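Local structure of putative immunoglobulin A1 protease (Bacteroides ovatus, 3N6Z) at residues S89-G94 with F123-G128; S106-N111 with G134-S139; G148-Y153 with G184-V189; G221-R226 with C237-A242; L254-K259 with V287-S292. The protein is of unknown function but may be a protease acting on immunoglobulin A1, and folds as a parallel beta-helix. All blocks are in the same frame, centred on the assembly; numbering follows the deposited sequence.

Contact 1 of 5, residues S89-G94 with F123-G128; sequences SLNGSG and FGVLCG
The phenyl ring of Phe123 meets Leu90 at its CD1 corner, where Leu90 CD1 approaches obliquely to 3.8 Å from Phe123 CD1, the two side chains running alongside each other. One face of the ring carries Leu126 CD1, set off from the centre toward the rim. The second flat group is the carboxamide of Asn91. Asn91 ND2 donates to Val125 O over 3.0 Å, with the acceptor almost in the amide plane and the N-H nearly straight on it (161°). CG stands anti to the backbone N (chi1 -168°), and from there the amide presents ND2 to Val125 O. The same ND2 also serves Phe96 O, and OD1 accepts from Tyr98 N.

Backbone and small-residue contacts complete the join. Phe123 O takes Asn91 N at 2.8 Å, from above the carbonyl plane, and a weak bond from Val125 N. Ser89 CB presses to 3.4 Å from Gly124 CA, a tight approach, while Ser89 OG bonds to Asp118 O. Gly124 has a positive phi, and a beta carbon there would run into Ser89 OG and Gly92 N.

The contact thus illustrates how a buried loop is fastened to a coil of a parallel beta-helix: three hydrogen bonds fix the rotation of the Asn91 amide and satisfy both of its polar atoms in a buried place.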
# COMPACT_ATOMS: atom_id res chain seq x y z
N SER A 89 -10.35 9.47 -5.77
CA SER A 89 -9.60 9.41 -4.53
C SER A 89 -9.89 10.59 -3.61
O SER A 89 -10.14 11.72 -4.07
CB SER A 89 -8.12 9.28 -4.80
OG SER A 89 -7.59 10.47 -5.35
N LEU A 90 -9.89 10.34 -2.30
CA LEU A 90 -10.33 11.36 -1.35
C LEU A 90 -9.48 12.61 -1.36
O LEU A 90 -10.03 13.71 -1.25
CB LEU A 90 -10.37 10.74 0.06
CG LEU A 90 -11.44 9.69 0.27
CD1 LEU A 90 -11.15 8.80 1.46
CD2 LEU A 90 -12.81 10.40 0.42
N ASN A 91 -8.17 12.43 -1.48
CA ASN A 91 -7.24 13.56 -1.36
C ASN A 91 -6.22 13.61 -2.49
O ASN A 91 -5.13 14.13 -2.31
CB ASN A 91 -6.53 13.52 -0.02
CG ASN A 91 -5.76 14.80 0.31
OD1 ASN A 91 -6.28 15.91 0.10
ND2 ASN A 91 -4.54 14.65 0.83
N GLY A 92 -6.61 13.10 -3.66
CA GLY A 92 -5.68 13.09 -4.79
C GLY A 92 -5.57 14.32 -5.63
O GLY A 92 -4.65 14.41 -6.45
N SER A 93 -6.47 15.27 -5.46
CA SER A 93 -6.46 16.47 -6.31
C SER A 93 -6.00 17.74 -5.58
O SER A 93 -5.73 17.73 -4.36
CB SER A 93 -7.83 16.63 -6.94
OG SER A 93 -8.81 16.93 -5.99
N GLY A 94 -5.89 18.83 -6.33
CA GLY A 94 -5.48 20.09 -5.76
C GLY A 94 -4.11 19.96 -5.14
O GLY A 94 -3.25 19.22 -5.63
N PHE A 123 -7.38 6.73 -0.95
CA PHE A 123 -7.04 8.04 -0.37
C PHE A 123 -6.44 9.03 -1.36
O PHE A 123 -6.50 10.25 -1.10
CB PHE A 123 -6.11 7.91 0.83
CG PHE A 123 -6.70 7.19 1.99
CD1 PHE A 123 -7.74 7.73 2.73
CD2 PHE A 123 -6.25 5.93 2.34
CE1 PHE A 123 -8.30 7.05 3.78
CE2 PHE A 123 -6.78 5.24 3.41
CZ PHE A 123 -7.81 5.81 4.14
N GLY A 124 -5.77 8.55 -2.42
CA GLY A 124 -5.06 9.44 -3.34
C GLY A 124 -3.70 9.85 -2.81
O GLY A 124 -2.67 9.33 -3.26
N VAL A 125 -3.73 10.72 -1.81
CA VAL A 125 -2.56 11.12 -1.03
C VAL A 125 -2.98 11.04 0.43
O VAL A 125 -3.89 11.76 0.83
CB VAL A 125 -2.06 12.55 -1.37
CG1 VAL A 125 -0.95 12.98 -0.39
CG2 VAL A 125 -1.62 12.63 -2.85
N LEU A 126 -2.33 10.15 1.20
CA LEU A 126 -2.67 9.97 2.61
C LEU A 126 -1.70 10.76 3.50
O LEU A 126 -0.50 10.41 3.57
CB LEU A 126 -2.69 8.49 2.99
CG LEU A 126 -3.06 8.23 4.47
CD1 LEU A 126 -4.40 8.87 4.92
CD2 LEU A 126 -3.06 6.72 4.75
N CYS A 127 -2.24 11.78 4.15
CA CYS A 127 -1.57 12.57 5.15
C CYS A 127 -2.32 12.30 6.45
O CYS A 127 -3.46 12.69 6.58
CB CYS A 127 -1.55 14.04 4.81
SG CYS A 127 -0.74 14.45 3.27
N GLY A 128 -1.68 11.55 7.34
CA GLY A 128 -2.35 10.97 8.52
C GLY A 128 -2.12 9.49 8.62
O GLY A 128 -1.00 9.01 8.39

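Contact 2 of 5, residues S106-N111 with G134-S139; sequences SHVIKN and GFVNAS
Ile109 lays its CD1 against the far end of the Phe135 ring, 3.8 Å from CZ, the two side chains running side by side. They sit on one face of a parallel beta ladder, the stacking of successive coils that defines a parallel beta-helix. Phe122 meets the Phe135 ring edge-to-face. On the other face Val108 CB touches Val136 CG2 at 4.1 Å, and the Lys110 chain passes beside Val136 before its NZ forms a salt bridge with Glu363.

The backbone register is regular: Ile109 N donates to Gly134 O at 2.8 Å, Val136 N to Ile109 O, and Asn111 N to Val136 O. Just past the ladder Asn111 and Asn137 both take positive phi, the latter at a corner of the chain, and their amides stand 81° apart. In the modelled conformer of Asn137, one of two, ND2 donates to Asn111 OD1 over 2.9 Å and almost straight, while Asn111 ND2 reaches Asp80 OD1. An alanine at Asn111 would probably leave Asn137 ND2 and Asp80 OD1 each without this partner, and the Asn137 amide freer to turn.

A water bridges the same end of the pairing, donating to two carbonyls already engaged by backbone N-H groups: Ile109 O at 2.8 Å and Val136 O at 2.9 Å.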
# COMPACT_ATOMS: atom_id res chain seq x y z
N SER A 106 -10.77 -3.42 12.10
CA SER A 106 -10.67 -4.83 11.71
C SER A 106 -11.82 -5.31 10.82
O SER A 106 -12.20 -6.48 10.84
CB SER A 106 -10.49 -5.74 12.95
OG SER A 106 -9.38 -5.29 13.71
N HIS A 107 -12.33 -4.40 10.02
CA HIS A 107 -13.31 -4.69 8.98
C HIS A 107 -12.66 -4.64 7.60
O HIS A 107 -11.54 -4.13 7.42
CB HIS A 107 -14.49 -3.72 9.05
CG HIS A 107 -15.22 -3.75 10.34
ND1 HIS A 107 -16.10 -4.75 10.69
CD2 HIS A 107 -15.19 -2.89 11.38
CE1 HIS A 107 -16.58 -4.49 11.90
NE2 HIS A 107 -16.05 -3.37 12.34
N VAL A 108 -13.41 -5.14 6.63
CA VAL A 108 -12.96 -5.12 5.23
C VAL A 108 -13.86 -4.25 4.37
O VAL A 108 -15.07 -4.11 4.62
CB VAL A 108 -12.81 -6.54 4.63
CG1 VAL A 108 -11.73 -7.34 5.42
CG2 VAL A 108 -14.13 -7.25 4.55
N ILE A 109 -13.25 -3.68 3.35
CA ILE A 109 -13.90 -2.96 2.26
C ILE A 109 -13.76 -3.86 1.03
O ILE A 109 -12.63 -4.15 0.57
CB ILE A 109 -13.25 -1.61 2.00
CG1 ILE A 109 -13.34 -0.71 3.24
CG2 ILE A 109 -13.92 -0.90 0.79
CD1 ILE A 109 -12.54 0.58 3.16
N LYS A 110 -14.87 -4.33 0.51
CA LYS A 110 -14.90 -5.29 -0.60
C LYS A 110 -15.27 -4.62 -1.91
O LYS A 110 -16.10 -3.70 -1.96
CB LYS A 110 -15.92 -6.42 -0.33
CG LYS A 110 -15.72 -7.19 0.92
CD LYS A 110 -16.55 -8.50 0.93
CE LYS A 110 -16.12 -9.47 -0.15
NZ LYS A 110 -16.53 -10.88 0.19
N ASN A 111 -14.69 -5.11 -3.01
CA ASN A 111 -15.12 -4.74 -4.37
C ASN A 111 -14.95 -3.25 -4.66
O ASN A 111 -15.74 -2.66 -5.40
CB ASN A 111 -16.57 -5.23 -4.61
CG ASN A 111 -16.71 -6.72 -4.38
OD1 ASN A 111 -15.83 -7.49 -4.79
ND2 ASN A 111 -17.77 -7.14 -3.70
N GLY A 134 -8.87 -4.09 5.74
CA GLY A 134 -8.53 -4.87 4.57
C GLY A 134 -9.35 -4.45 3.38
O GLY A 134 -10.52 -4.10 3.52
N PHE A 135 -8.71 -4.45 2.22
CA PHE A 135 -9.40 -4.28 0.94
C PHE A 135 -9.42 -5.61 0.21
O PHE A 135 -8.37 -6.16 -0.12
CB PHE A 135 -8.71 -3.22 0.05
CG PHE A 135 -8.88 -1.83 0.54
CD1 PHE A 135 -8.13 -1.34 1.59
CD2 PHE A 135 -9.79 -0.97 -0.09
CE1 PHE A 135 -8.28 -0.04 2.01
CE2 PHE A 135 -9.96 0.31 0.35
CZ PHE A 135 -9.22 0.80 1.39
N VAL A 136 -10.61 -6.17 0.00
CA VAL A 136 -10.78 -7.46 -0.66
C VAL A 136 -11.30 -7.26 -2.08
O VAL A 136 -12.30 -6.58 -2.28
CB VAL A 136 -11.72 -8.38 0.14
CG1 VAL A 136 -12.09 -9.64 -0.65
CG2 VAL A 136 -11.14 -8.69 1.53
N ASN A 137 -10.59 -7.82 -3.05
CA ASN A 137 -10.99 -7.73 -4.47
C ASN A 137 -11.14 -6.29 -4.94
O ASN A 137 -12.13 -5.91 -5.58
CB ASN A 137 -12.30 -8.50 -4.79
CG ASN A 137 -12.55 -8.59 -6.30
OD1 ASN A 137 -11.62 -8.88 -7.07
ND2 ASN A 137 -13.77 -8.26 -6.73
N ALA A 138 -10.16 -5.46 -4.58
CA ALA A 138 -10.08 -4.12 -5.10
C ALA A 138 -9.55 -4.16 -6.52
O ALA A 138 -8.80 -5.05 -6.91
CB ALA A 138 -9.16 -3.25 -4.21
N SER A 139 -9.87 -3.12 -7.29
CA SER A 139 -9.29 -2.95 -8.62
C SER A 139 -9.07 -1.47 -8.87
O SER A 139 -10.02 -0.70 -8.97
CB SER A 139 -10.19 -3.52 -9.71
OG SER A 139 -9.65 -3.29 -10.99
O HOH W 1 -11.88 -3.75 -2.13

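Contact 3 of 5, residues G148-Y153 with G184-V189; sequences GIITGY and GGIAGV
Backbone hydrogen bonds join Ile150 and its neighbours to Ile186-Val189, one coil of the parallel beta-helix to the next. Ile186 O receives Ile150 N at 3.0 Å and, weakly, Thr151 N. Gly188 N then donates to Thr151 O, and Val189 N to Gly152 O at 2.8 Å. The matching turns GIITG and GGIAG are consistent with the glycine-rich GLUG-type repeats known from IgA-specific peptidases. Glycine is demanded by space at Gly148, where a beta carbon would collide with Ala187 CA and Ile186 O.

CA-H...O contacts reinforce the ladder, among them Ala187 CA to Thr151 O and Tyr153 CA to Val189 O.

Apolar packing repeats from coil to coil: Thr151 CG2 rests 3.8 Å from Ala187 CB, and Ile150 CD1 lies near Ile186 CG2. Both isoleucines also touch Thr173 and Ile168.

The aromatic contact is a CH-pi interaction. Val189 CB stands 3.7 Å above the centre of the Tyr153 ring, only 8° off its normal, with CG1 over the CE2 side and CG2 nearer CE1. An alanine at Tyr153 would probably remove the ring from over Val189 CB and its methyls and leave a gap there.

Within one coil, Thr151 places OG1 anti to its backbone N (chi1 -163°), from where OG1 donates to Tyr153 O at 2.8 Å, arriving from above the carbonyl plane.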
# COMPACT_ATOMS: atom_id res chain seq x y z
N GLY A 148 -1.37 2.73 -5.85
CA GLY A 148 -1.63 1.53 -5.09
C GLY A 148 -3.08 1.49 -4.68
O GLY A 148 -3.81 2.44 -4.87
N ILE A 149 -3.53 0.35 -4.12
CA ILE A 149 -4.95 0.23 -3.76
C ILE A 149 -5.34 1.21 -2.68
O ILE A 149 -6.35 1.89 -2.80
CB ILE A 149 -5.32 -1.23 -3.35
CG1 ILE A 149 -5.43 -2.08 -4.62
CG2 ILE A 149 -6.63 -1.31 -2.55
CD1 ILE A 149 -5.28 -3.60 -4.41
N ILE A 150 -4.57 1.28 -1.60
CA ILE A 150 -4.95 2.15 -0.49
C ILE A 150 -4.67 3.62 -0.80
O ILE A 150 -5.51 4.49 -0.53
CB ILE A 150 -4.28 1.70 0.84
CG1 ILE A 150 -4.65 0.22 1.12
CG2 ILE A 150 -4.72 2.63 2.00
CD1 ILE A 150 -4.33 -0.32 2.53
N THR A 151 -3.53 3.91 -1.44
CA THR A 151 -3.21 5.29 -1.77
C THR A 151 -2.23 5.38 -2.91
O THR A 151 -1.49 4.42 -3.18
CB THR A 151 -2.70 6.05 -0.52
OG1 THR A 151 -2.75 7.46 -0.73
CG2 THR A 151 -1.27 5.59 -0.16
N GLY A 152 -2.22 6.53 -3.56
CA GLY A 152 -1.19 6.86 -4.55
C GLY A 152 0.10 7.21 -3.84
O GLY A 152 1.05 6.45 -3.93
N TYR A 153 0.11 8.33 -3.12
CA TYR A 153 1.19 8.70 -2.21
C TYR A 153 0.80 8.40 -0.79
O TYR A 153 -0.31 8.73 -0.35
CB TYR A 153 1.53 10.20 -2.31
CG TYR A 153 2.54 10.53 -3.34
CD1 TYR A 153 2.26 10.45 -4.68
CD2 TYR A 153 3.84 10.85 -2.94
CE1 TYR A 153 3.26 10.73 -5.64
CE2 TYR A 153 4.81 11.13 -3.85
CZ TYR A 153 4.55 11.06 -5.18
OH TYR A 153 5.59 11.32 -6.05
N GLY A 184 2.09 -0.36 -6.59
CA GLY A 184 2.28 -1.15 -5.38
C GLY A 184 1.00 -1.76 -4.88
O GLY A 184 -0.07 -1.21 -5.06
N GLY A 185 1.12 -2.89 -4.18
CA GLY A 185 -0.10 -3.51 -3.64
C GLY A 185 -0.79 -2.64 -2.60
O GLY A 185 -2.01 -2.65 -2.50
N ILE A 186 0.00 -1.92 -1.82
CA ILE A 186 -0.51 -1.02 -0.77
C ILE A 186 -0.52 0.45 -1.25
O ILE A 186 -1.58 1.10 -1.24
CB ILE A 186 0.27 -1.16 0.59
CG1 ILE A 186 0.25 -2.60 1.12
CG2 ILE A 186 -0.21 -0.12 1.62
CD1 ILE A 186 -1.11 -3.15 1.52
N ALA A 187 0.65 0.95 -1.65
CA ALA A 187 0.81 2.36 -2.03
C ALA A 187 1.65 2.47 -3.29
O ALA A 187 2.62 1.71 -3.46
CB ALA A 187 1.52 3.14 -0.89
N GLY A 188 1.36 3.46 -4.11
CA GLY A 188 2.22 3.72 -5.27
C GLY A 188 3.60 4.22 -4.86
O GLY A 188 4.64 3.65 -5.26
N VAL A 189 3.60 5.27 -4.04
CA VAL A 189 4.80 5.97 -3.61
C VAL A 189 4.76 6.18 -2.10
O VAL A 189 3.79 6.73 -1.59
CB VAL A 189 4.96 7.34 -4.34
CG1 VAL A 189 6.33 7.95 -3.99
CG2 VAL A 189 4.77 7.20 -5.86

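Contact 4 of 5, residues G221-R226 with C237-A242; sequences GGIAGR and CYAYGA. With SO4 (sulfate ion), chain C.
Gly222, in the tight bend between Gly221 and Ala224, sets its CA 5.3 Å from the CA of Ala239 in strand 237-239, and the two segments meet by van der Waals packing, part of it against backbone carbonyl oxygens. Ala239 CB rests on this bend, 3.8 Å from Gly222 CA. A beta carbon on Gly222 would point toward that methyl and clash with it, so glycine is what allows this close an approach here.

Ile223 carries the rest. Its CG1 lies anti to the carbonyl carbon (chi1 -62°), and CD1 at the tip is wedged among three residues of the strand. Ile223 CD1 is 3.6 Å from Tyr238 O and slightly farther from Cys237 CB and Ala239 CB. Ile201 of strand 200-202 touches both Ile223 and Cys237. Tyr238 itself turns away, and its OH bonds to Pro357 O.

Beyond the corner at Gly225, Arg226 leaves the packing with its chain extended from CG to NE. Its guanidinium takes a sulfate ion, probably from the crystallisation liquor, in a two-pronged grip: Arg226 NH1 donates to sulfate O4 over 2.8 Å and NH2 to O3. The sulfur sits at the edge of the guanidinium, in its plane.

Small and branched apolar side chains meeting across the inside of the coils, with glycine at the bend, make this a cross-section through the core of a parallel beta-helix.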
# COMPACT_ATOMS: atom_id res chain seq x y z
N GLY A 221 6.23 -2.82 -7.04
CA GLY A 221 6.53 -3.53 -5.80
C GLY A 221 5.32 -4.24 -5.25
O GLY A 221 4.19 -3.74 -5.33
N GLY A 222 5.55 -5.34 -4.53
CA GLY A 222 4.46 -6.06 -3.89
C GLY A 222 3.73 -5.19 -2.88
O GLY A 222 2.51 -5.30 -2.74
N ILE A 223 4.49 -4.34 -2.18
CA ILE A 223 3.95 -3.42 -1.17
C ILE A 223 3.90 -1.97 -1.67
O ILE A 223 2.82 -1.33 -1.63
CB ILE A 223 4.73 -3.52 0.16
CG1 ILE A 223 4.59 -4.94 0.72
CG2 ILE A 223 4.30 -2.43 1.19
CD1 ILE A 223 3.19 -5.34 1.24
N ALA A 224 5.02 -1.43 -2.14
CA ALA A 224 5.11 -0.05 -2.62
C ALA A 224 5.88 -0.04 -3.94
O ALA A 224 6.89 -0.72 -4.09
CB ALA A 224 5.81 0.83 -1.56
N GLY A 225 5.47 0.84 -4.84
CA GLY A 225 6.22 1.00 -6.08
C GLY A 225 7.53 1.73 -5.96
O GLY A 225 8.57 1.26 -6.46
N ARG A 226 7.50 2.86 -5.27
CA ARG A 226 8.58 3.83 -5.27
C ARG A 226 8.72 4.43 -3.88
O ARG A 226 7.73 4.63 -3.18
CB ARG A 226 8.23 4.90 -6.33
CG ARG A 226 9.21 6.04 -6.48
CD ARG A 226 8.61 7.07 -7.43
NE ARG A 226 9.52 8.20 -7.61
CZ ARG A 226 9.15 9.39 -8.07
NH1 ARG A 226 7.91 9.60 -8.49
NH2 ARG A 226 10.06 10.37 -8.13
N CYS A 237 6.10 -6.59 6.76
CA CYS A 237 5.22 -6.72 5.60
C CYS A 237 5.61 -7.88 4.72
O CYS A 237 6.78 -8.23 4.62
CB CYS A 237 5.21 -5.46 4.73
SG CYS A 237 4.52 -4.00 5.55
N TYR A 238 4.63 -8.47 4.04
CA TYR A 238 4.89 -9.44 2.99
C TYR A 238 3.86 -9.34 1.89
O TYR A 238 2.76 -8.81 2.10
CB TYR A 238 5.02 -10.87 3.55
CG TYR A 238 3.82 -11.77 3.49
CD1 TYR A 238 2.81 -11.72 4.46
CD2 TYR A 238 3.68 -12.69 2.47
CE1 TYR A 238 1.71 -12.58 4.39
CE2 TYR A 238 2.60 -13.55 2.40
CZ TYR A 238 1.60 -13.49 3.35
OH TYR A 238 0.54 -14.36 3.27
N ALA A 239 4.19 -9.88 0.73
CA ALA A 239 3.30 -9.90 -0.41
C ALA A 239 3.38 -11.22 -1.14
O ALA A 239 4.43 -11.87 -1.15
CB ALA A 239 3.59 -8.73 -1.37
N TYR A 240 2.28 -11.59 -1.78
CA TYR A 240 2.25 -12.79 -2.60
C TYR A 240 1.51 -12.69 -3.89
O TYR A 240 1.42 -13.68 -4.66
CB TYR A 240 1.88 -14.02 -1.78
CG TYR A 240 0.48 -14.12 -1.21
CD1 TYR A 240 0.13 -13.44 -0.05
CD2 TYR A 240 -0.44 -15.03 -1.74
CE1 TYR A 240 -1.10 -13.63 0.55
CE2 TYR A 240 -1.71 -15.21 -1.15
CZ TYR A 240 -2.01 -14.52 0.02
OH TYR A 240 -3.23 -14.64 0.67
N GLY A 241 1.01 -11.52 -4.23
CA GLY A 241 0.49 -11.34 -5.60
C GLY A 241 1.58 -11.14 -6.66
O GLY A 241 2.66 -10.64 -6.38
N ALA A 242 1.34 -11.56 -7.89
CA ALA A 242 2.32 -11.40 -8.97
C ALA A 242 2.64 -9.93 -9.22
O ALA A 242 1.73 -9.13 -9.32
CB ALA A 242 1.78 -12.04 -10.25
S SO4 C . 8.36 13.37 -9.34
O1 SO4 C . 7.40 14.45 -9.10
O2 SO4 C . 9.19 13.64 -10.51
O3 SO4 C . 9.22 13.23 -8.17
O4 SO4 C . 7.59 12.16 -9.58

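Contact 5 of 5, residues L254-K259 with V287-S292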
# COMPACT_ATOMS: atom_id res chain seq x y z
N LEU A 254 9.52 -3.57 -2.73
CA LEU A 254 9.64 -2.19 -3.21
C LEU A 254 10.22 -2.19 -4.62
O LEU A 254 11.26 -2.81 -4.85
CB LEU A 254 10.53 -1.36 -2.26
CG LEU A 254 10.85 0.09 -2.70
CD1 LEU A 254 9.58 0.98 -2.68
CD2 LEU A 254 11.98 0.68 -1.86
N GLY A 255 9.62 -1.44 -5.55
CA GLY A 255 10.20 -1.30 -6.89
C GLY A 255 11.51 -0.52 -6.92
O GLY A 255 12.55 -1.07 -7.32
N GLN A 256 11.46 0.72 -6.48
CA GLN A 256 12.56 1.66 -6.62
C GLN A 256 12.76 2.57 -5.43
O GLN A 256 11.79 3.12 -4.91
CB GLN A 256 12.34 2.56 -7.86
CG GLN A 256 13.26 3.77 -7.95
CD GLN A 256 13.23 4.48 -9.28
OE1 GLN A 256 13.28 3.84 -10.34
NE2 GLN A 256 13.13 5.82 -9.23
N ILE A 257 14.01 2.78 -5.06
CA ILE A 257 14.41 3.91 -4.21
C ILE A 257 14.93 5.00 -5.15
O ILE A 257 15.81 4.75 -5.99
CB ILE A 257 15.55 3.54 -3.21
CG1 ILE A 257 15.18 2.30 -2.37
CG2 ILE A 257 15.85 4.73 -2.30
CD1 ILE A 257 16.37 1.75 -1.53
N ASP A 258 14.38 6.21 -5.05
CA ASP A 258 14.90 7.31 -5.87
C ASP A 258 16.37 7.62 -5.51
O ASP A 258 16.80 7.46 -4.38
CB ASP A 258 14.08 8.58 -5.64
CG ASP A 258 12.87 8.67 -6.52
OD1 ASP A 258 12.41 7.64 -7.06
OD2 ASP A 258 12.35 9.83 -6.69
N LYS A 259 17.10 8.13 -6.51
CA LYS A 259 18.44 8.64 -6.25
C LYS A 259 18.41 9.69 -5.15
O LYS A 259 17.45 10.47 -5.03
CB LYS A 259 19.06 9.26 -7.51
CG LYS A 259 19.24 8.28 -8.67
CD LYS A 259 20.24 7.18 -8.35
CE LYS A 259 20.49 6.29 -9.57
NZ LYS A 259 21.30 6.96 -10.62
N VAL A 287 13.96 -5.55 -3.43
CA VAL A 287 14.01 -4.20 -4.02
C VAL A 287 14.57 -4.29 -5.43
O VAL A 287 15.62 -4.93 -5.66
CB VAL A 287 14.88 -3.23 -3.19
CG1 VAL A 287 14.87 -1.86 -3.83
CG2 VAL A 287 14.45 -3.19 -1.72
N GLY A 288 13.93 -3.59 -6.37
CA GLY A 288 14.32 -3.63 -7.79
C GLY A 288 15.32 -2.63 -8.34
O GLY A 288 16.02 -2.97 -9.32
N VAL A 289 15.41 -1.43 -7.76
CA VAL A 289 16.24 -0.35 -8.29
C VAL A 289 16.86 0.47 -7.19
O VAL A 289 16.17 0.87 -6.23
CB VAL A 289 15.42 0.66 -9.17
CG1 VAL A 289 16.37 1.67 -9.88
CG2 VAL A 289 14.51 -0.05 -10.15
N SER A 290 18.17 0.77 -7.34
CA SER A 290 18.94 1.57 -6.40
C SER A 290 18.84 0.99 -4.99
O SER A 290 18.84 1.71 -4.00
CB SER A 290 18.54 3.04 -6.46
OG SER A 290 18.96 3.59 -7.71
N ALA A 291 18.85 -0.35 -4.91
CA ALA A 291 18.69 -1.03 -3.63
C ALA A 291 19.80 -0.70 -2.65
O ALA A 291 19.59 -0.74 -1.43
CB ALA A 291 18.60 -2.52 -3.83
N SER A 292 21.01 -0.37 -3.15
CA SER A 292 22.14 -0.04 -2.27
C SER A 292 21.93 1.21 -1.42
O SER A 292 22.65 1.44 -0.44
CB SER A 292 23.41 0.09 -3.11
OG SER A 292 23.35 1.26 -3.90
O HOH W 2 16.89 5.18 -8.48
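Gln256 and Val289 cross obliquely on one face of the parallel pairing between strands 254-257 and 287-289. Their beta carbons are 3.8 Å apart, and Gln256, with CG anti to its backbone N (chi1 167°), extends until OE1 comes to the same distance from Val289 CG1. Gln256 NE2 donates to Asp258 OD1 at 2.9 Å, meeting it from above the carboxylate plane.

Leu254 and Val287 occupy the opposite face, touching loosely through Leu254 CD2 and Val287 CG1 at 4.3 Å. Ile257 leans in beside them, its CG1 near Val287 CG1 and its CD1 3.5 Å from Ser290 O; Ile263 and Tyr296 pack on it as well.

The backbone holds these groups in step: Ile257 N donates almost straight (175°) to Val289 O, and Gly288 N to Leu254 O, with a weaker bond to Gly255 O. At the end of the pairing Ser290, with positive phi, presses CB to 3.3 Å from Ile257 O. A water spans Ile257 O and Ser290 OG.

The Leu254 and Val287 face is thus apolar, while the Gln256 and Val289 face mixes an aliphatic contact with a polar end, where an amide N-H probably helps fix the orientation of the Asp258 carboxylate, whose other oxygen pairs with Arg226 outside the two segments.

In the fold
Contacts 2, 3 and 5 sample beta-helix coil stacking, contact 4 its interior and contact 1 a loop laid on a coil. Contacts 2 and 5, centres about 28 Å apart, flank the chain's centre. Contact 3, nearest the middle, touches three others: toward contact 1, Gly124 O and Leu126 N probably bond to the Tyr153 backbone; toward contact 2, Ile149 and Ile150 pack on Phe135; toward contact 4, Ile186 N probably bonds to Ile223 O. Contacts 4 and 5, centres about 13 Å apart, share the Arg226 NH2-Asp258 OD2 salt bridge (2.8 Å). Glycerol near Tyr153 and sulfate at Arg226 probably come from crystallisation; such molecules can mark a pocket, but no active site is established.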